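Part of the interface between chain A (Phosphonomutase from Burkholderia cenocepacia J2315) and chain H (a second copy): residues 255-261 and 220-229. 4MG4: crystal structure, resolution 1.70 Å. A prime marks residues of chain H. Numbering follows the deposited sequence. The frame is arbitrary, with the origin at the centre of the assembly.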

# COMPACT_ATOMS: atom_id res chain seq x y z
N ALA A 255 14.09 -6.95 -0.55
CA ALA A 255 15.54 -6.97 -0.37
C ALA A 255 15.95 -6.58 1.07
O ALA A 255 16.89 -7.18 1.64
CB ALA A 255 16.21 -6.06 -1.37
N LEU A 256 15.27 -5.58 1.66
CA LEU A 256 15.47 -5.29 3.09
C LEU A 256 15.30 -6.52 3.98
O LEU A 256 16.12 -6.73 4.90
CB LEU A 256 14.53 -4.21 3.58
CG LEU A 256 14.88 -2.77 3.34
CD1 LEU A 256 13.71 -1.89 3.75
CD2 LEU A 256 16.14 -2.37 4.10
N VAL A 257 14.28 -7.32 3.70
CA VAL A 257 13.96 -8.51 4.50
C VAL A 257 15.07 -9.56 4.38
O VAL A 257 15.46 -10.20 5.38
CB VAL A 257 12.61 -9.15 4.09
CG1 VAL A 257 12.33 -10.43 4.89
CG2 VAL A 257 11.47 -8.17 4.29
N LYS A 258 15.53 -9.77 3.16
CA LYS A 258 16.58 -10.76 2.90
C LYS A 258 17.95 -10.32 3.35
O LYS A 258 18.75 -11.15 3.77
CB LYS A 258 16.60 -11.12 1.43
CG LYS A 258 15.43 -12.01 1.07
CD LYS A 258 15.53 -12.44 -0.36
CE LYS A 258 14.19 -12.25 -1.04
NZ LYS A 258 14.28 -12.57 -2.48
N GLN A 259 18.23 -9.02 3.30
CA GLN A 259 19.54 -8.51 3.68
C GLN A 259 19.68 -8.36 5.19
O GLN A 259 20.76 -8.04 5.67
CB GLN A 259 19.80 -7.15 3.02
N GLY A 260 18.59 -8.58 5.93
CA GLY A 260 18.54 -8.25 7.36
C GLY A 260 18.65 -6.74 7.58
O GLY A 260 19.24 -6.30 8.56
N GLY A 261 18.11 -5.95 6.65
CA GLY A 261 18.23 -4.48 6.70
C GLY A 261 17.16 -3.87 7.58
O GLY A 261 16.21 -4.54 7.96
OXT GLY A 261 17.18 -2.69 7.94
N MET H 220 14.48 -1.31 18.97
CA MET H 220 14.13 -0.84 17.62
C MET H 220 15.42 -0.35 16.99
O MET H 220 16.12 0.44 17.59
CB MET H 220 13.13 0.31 17.64
CG MET H 220 12.65 0.65 16.23
SD MET H 220 11.52 2.02 16.23
CE MET H 220 12.26 3.23 17.32
N ARG H 221 15.74 -0.86 15.81
CA ARG H 221 16.92 -0.42 15.07
C ARG H 221 16.69 0.94 14.53
O ARG H 221 15.62 1.16 13.94
CB ARG H 221 17.13 -1.31 13.87
CG ARG H 221 17.44 -2.71 14.27
CD ARG H 221 17.70 -3.55 13.05
NE ARG H 221 19.04 -3.38 12.53
CZ ARG H 221 19.44 -3.87 11.36
NH1 ARG H 221 18.62 -4.58 10.58
NH2 ARG H 221 20.69 -3.67 10.98
N VAL H 222 17.67 1.83 14.69
CA VAL H 222 17.61 3.16 14.13
C VAL H 222 18.35 3.12 12.79
O VAL H 222 17.72 3.17 11.70
CB VAL H 222 18.24 4.19 15.08
N ALA H 223 19.67 2.98 12.85
CA ALA H 223 20.50 2.86 11.65
C ALA H 223 20.58 1.39 11.18
O ALA H 223 20.01 0.50 11.81
CB ALA H 223 21.89 3.42 11.92
N GLU H 224 21.29 1.15 10.07
CA GLU H 224 21.60 -0.22 9.62
C GLU H 224 22.75 -0.85 10.41
O GLU H 224 22.98 -2.06 10.32
CB GLU H 224 21.91 -0.24 8.12
CG GLU H 224 20.75 0.25 7.26
CD GLU H 224 19.43 -0.45 7.58
OE1 GLU H 224 19.08 -1.40 6.84
OE2 GLU H 224 18.76 -0.07 8.57
N THR H 225 23.47 -0.01 11.17
CA THR H 225 24.45 -0.46 12.15
C THR H 225 23.87 -0.12 13.53
O THR H 225 23.41 1.00 13.74
CB THR H 225 25.80 0.27 11.94
N PRO H 226 23.88 -1.09 14.49
CA PRO H 226 24.49 -2.42 14.41
C PRO H 226 23.67 -3.47 13.67
O PRO H 226 22.47 -3.32 13.44
CB PRO H 226 24.61 -2.83 15.88
CG PRO H 226 23.46 -2.14 16.54
CD PRO H 226 23.31 -0.83 15.83
N THR H 227 24.37 -4.53 13.29
CA THR H 227 23.76 -5.62 12.56
C THR H 227 22.79 -6.38 13.47
O THR H 227 22.85 -6.25 14.69
CB THR H 227 24.85 -6.59 12.05
OG1 THR H 227 24.25 -7.80 11.55
CG2 THR H 227 25.81 -6.93 13.14
N LEU H 228 21.90 -7.14 12.85
CA LEU H 228 21.07 -8.08 13.60
C LEU H 228 21.94 -8.97 14.49
O LEU H 228 21.57 -9.27 15.63
CB LEU H 228 20.23 -8.96 12.66
CG LEU H 228 19.13 -8.21 11.87
CD1 LEU H 228 18.47 -9.11 10.84
CD2 LEU H 228 18.08 -7.66 12.81
N ALA H 229 23.10 -9.40 13.98
CA ALA H 229 24.02 -10.22 14.80
C ALA H 229 24.54 -9.52 16.05
O ALA H 229 24.61 -10.15 17.13
CB ALA H 229 25.19 -10.71 13.95

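What lets Gly260 sit so close to the second copy? It is the first residue to leave helical geometry at the end of the chain A helix, with a positive phi that favours glycine. Gly260 CA packs 3.6 Å from Leu228′ CD1, and the CA-to-CB bond of Leu228′ points toward the chain A stretch. An ideal CB on Gly260 would lie 3.0 Å from Leu228′ CD1, a clash, so the packing as it stands leaves no room for a CB there.

How is the turn held from across the interface? Arg221′ NH1 donates a hydrogen bond to Gly260 O at 2.7 Å, meeting the carbonyl at the edge of the guanidinium. The arginine is steadied within its own loop, where Arg221′ NH2 donates to Pro226′ O at 3.1 Å.

What becomes of the chain terminus? Gly261 ends in a carboxylate, and Gly261 OXT lies 3.6 Å from Arg221′ NH1. This is a salt bridge of charge alone, since the oxygen stands well out of the guanidinium plane and no N-H points at it.

How close does Glu224′ come to the terminal carboxylate? The end of the Glu224′ side chain comes nearer than its sideways CA-to-CB bond suggests, with Glu224′ OE1 2.5 Å from Gly261 OXT. At this distance one of the two acid groups probably holds a proton, though the geometry does not settle it.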